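Local coordinates for DUF2787 domain-containing protein (Vibrio cholerae, PDB 2V1L) that is of unknown function but is encoded on a pathogenicity island and shares structural homology with the human p32 protein, at residues 73-78 with 97-102. Sequence-based numbering, arbitrary orientation.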
loop_
_atom_site.group_PDB
_atom_site.type_symbol
_atom_site.label_atom_id
_atom_site.label_comp_id
_atom_site.label_asym_id
_atom_site.label_seq_id
_atom_site.Cartn_x
_atom_site.Cartn_y
_atom_site.Cartn_z
ATOM N N CYS A 73 8.911 -3.164 -9.640
ATOM C CA CYS A 73 9.059 -1.898 -8.923
ATOM C C CYS A 73 7.738 -1.514 -8.267
ATOM O O CYS A 73 6.692 -1.569 -8.909
ATOM C CB CYS A 73 9.481 -0.802 -9.894
ATOM S SG CYS A 73 10.899 -1.286 -10.933
ATOM N N ILE A 74 7.785 -1.147 -6.989
ATOM C CA ILE A 74 6.586 -0.652 -6.304
ATOM C C ILE A 74 6.380 0.814 -6.672
ATOM O O ILE A 74 7.242 1.651 -6.422
ATOM C CB ILE A 74 6.644 -0.856 -4.767
ATOM C CG1 ILE A 74 5.342 -0.408 -4.104
ATOM C CG2 ILE A 74 7.790 -0.083 -4.149
ATOM C CD1 ILE A 74 5.100 -1.114 -2.832
ATOM N N GLU A 75 5.238 1.094 -7.300
ATOM C CA GLU A 75 4.927 2.437 -7.815
ATOM C C GLU A 75 4.362 3.360 -6.744
ATOM O O GLU A 75 4.876 4.442 -6.512
ATOM C CB GLU A 75 3.941 2.337 -8.976
ATOM C CG GLU A 75 4.411 1.412 -10.074
ATOM C CD GLU A 75 5.450 2.047 -10.967
ATOM O OE1 GLU A 75 6.540 2.423 -10.472
ATOM O OE2 GLU A 75 5.161 2.159 -12.180
ATOM N N TYR A 76 3.282 2.928 -6.111
ATOM C CA TYR A 76 2.734 3.645 -4.996
ATOM C C TYR A 76 1.953 2.712 -4.085
ATOM O O TYR A 76 1.550 1.629 -4.498
ATOM C CB TYR A 76 1.818 4.778 -5.494
ATOM C CG TYR A 76 0.640 4.311 -6.325
ATOM C CD1 TYR A 76 0.664 4.428 -7.716
ATOM C CD2 TYR A 76 -0.495 3.766 -5.726
ATOM C CE1 TYR A 76 -0.409 4.013 -8.499
ATOM C CE2 TYR A 76 -1.593 3.349 -6.500
ATOM C CZ TYR A 76 -1.531 3.480 -7.890
ATOM O OH TYR A 76 -2.581 3.059 -8.668
ATOM N N ILE A 77 1.718 3.159 -2.858
ATOM C CA ILE A 77 0.818 2.471 -1.935
ATOM C C ILE A 77 -0.167 3.501 -1.418
ATOM O O ILE A 77 0.259 4.521 -0.898
ATOM C CB ILE A 77 1.599 1.858 -0.718
ATOM C CG1 ILE A 77 2.630 0.846 -1.195
ATOM C CG2 ILE A 77 0.625 1.197 0.279
ATOM C CD1 ILE A 77 3.559 0.338 -0.078
ATOM N N THR A 78 -1.469 3.226 -1.556
ATOM C CA THR A 78 -2.518 4.101 -1.060
ATOM C C THR A 78 -3.507 3.370 -0.168
ATOM O O THR A 78 -4.008 2.293 -0.523
ATOM C CB THR A 78 -3.300 4.753 -2.233
ATOM O OG1 THR A 78 -2.365 5.316 -3.163
ATOM C CG2 THR A 78 -4.206 5.891 -1.740
ATOM N N ASP A 97 4.101 7.537 -2.567
ATOM C CA ASP A 97 4.233 7.552 -4.028
ATOM C C ASP A 97 5.716 7.418 -4.391
ATOM O O ASP A 97 6.489 8.362 -4.259
ATOM C CB ASP A 97 3.610 8.838 -4.605
ATOM C CG ASP A 97 3.517 8.821 -6.141
ATOM O OD1 ASP A 97 4.396 8.237 -6.813
ATOM O OD2 ASP A 97 2.558 9.403 -6.679
ATOM N N PHE A 98 6.118 6.219 -4.808
ATOM C CA PHE A 98 7.542 5.947 -5.021
ATOM C C PHE A 98 8.037 6.506 -6.378
ATOM O O PHE A 98 9.149 7.014 -6.460
ATOM C CB PHE A 98 7.856 4.441 -4.807
ATOM C CG PHE A 98 7.484 3.948 -3.421
ATOM C CD1 PHE A 98 8.234 4.314 -2.321
ATOM C CD2 PHE A 98 6.356 3.173 -3.225
ATOM C CE1 PHE A 98 7.882 3.900 -1.052
ATOM C CE2 PHE A 98 5.999 2.750 -1.962
ATOM C CZ PHE A 98 6.759 3.116 -0.873
ATOM N N GLN A 99 7.198 6.422 -7.408
ATOM C CA GLN A 99 7.431 7.070 -8.705
ATOM C C GLN A 99 7.871 8.520 -8.539
ATOM O O GLN A 99 8.813 8.982 -9.180
ATOM C CB GLN A 99 6.145 7.067 -9.540
ATOM C CG GLN A 99 5.736 5.741 -10.128
ATOM C CD GLN A 99 4.364 5.768 -10.852
ATOM O OE1 GLN A 99 3.385 6.382 -10.384
ATOM N NE2 GLN A 99 4.296 5.083 -11.985
ATOM N N ARG A 100 7.186 9.240 -7.658
ATOM C CA ARG A 100 7.360 10.677 -7.532
ATOM C C ARG A 100 8.234 11.074 -6.350
ATOM O O ARG A 100 8.737 12.212 -6.276
ATOM C CB ARG A 100 5.986 11.289 -7.349
ATOM C CG ARG A 100 5.824 12.571 -8.016
ATOM C CD ARG A 100 4.371 12.920 -8.116
ATOM N NE ARG A 100 4.298 14.347 -8.221
ATOM C CZ ARG A 100 3.251 15.029 -8.657
ATOM N NH1 ARG A 100 2.130 14.419 -9.043
ATOM N NH2 ARG A 100 3.362 16.333 -8.704
ATOM N N GLY A 101 8.419 10.146 -5.412
ATOM C CA GLY A 101 9.205 10.430 -4.215
ATOM C C GLY A 101 8.494 11.241 -3.140
ATOM O O GLY A 101 9.144 11.891 -2.338
ATOM N N ASP A 102 7.167 11.193 -3.107
ATOM C CA ASP A 102 6.380 11.940 -2.098
ATOM C C ASP A 102 5.472 11.035 -1.271
ATOM O O ASP A 102 5.048 9.987 -1.743
ATOM C CB ASP A 102 5.466 12.968 -2.764
ATOM C CG ASP A 102 6.223 14.146 -3.366
ATOM O OD1 ASP A 102 7.154 14.698 -2.739
ATOM O OD2 ASP A 102 5.842 14.524 -4.484
#
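F98 packs its ring beside I74 and I77 where the turn linking strands 95-97 and 102-105 begins beside strand 72-82, just past the Y76-D97 pair. CD2 of F98 lies 3.7 Å from CG2 of I74, while CE2 of F98 meets CD1 of I77 at 3.9 Å near the ring plane, an edge contact. The F98 side chain starts toward the strand, and CG anti to the carbonyl carbon (chi1 -58°) carries the ring alongside I74 and I77; T9 and L11 also touch F98, and F17 joins I74 and I77, making this the tightly packed side. On the other face, Y76 and D97 form an antiparallel non-hydrogen-bonded pair, and the Y76 hydroxyl is hydrogen-bonded to the E61 carboxylate. O of E75 accepts from N of F98 at 2.8 Å. It also accepts, nearly straight (162°), from N of Q99. E75 and Y76 both face A63, a classic beta bulge. The looser side is polar: the exposed Q99 crosses E75, whose OE2 also has a weak hydrogen bond to S65. Within the turn, D97 OD1 accepts from N of R100 in an Asx motif. The chemistry thus sets a carbonyl oxygen that accepts two N-H groups beside an apolar cluster, with a polar, solvent-facing E75-Q99 edge.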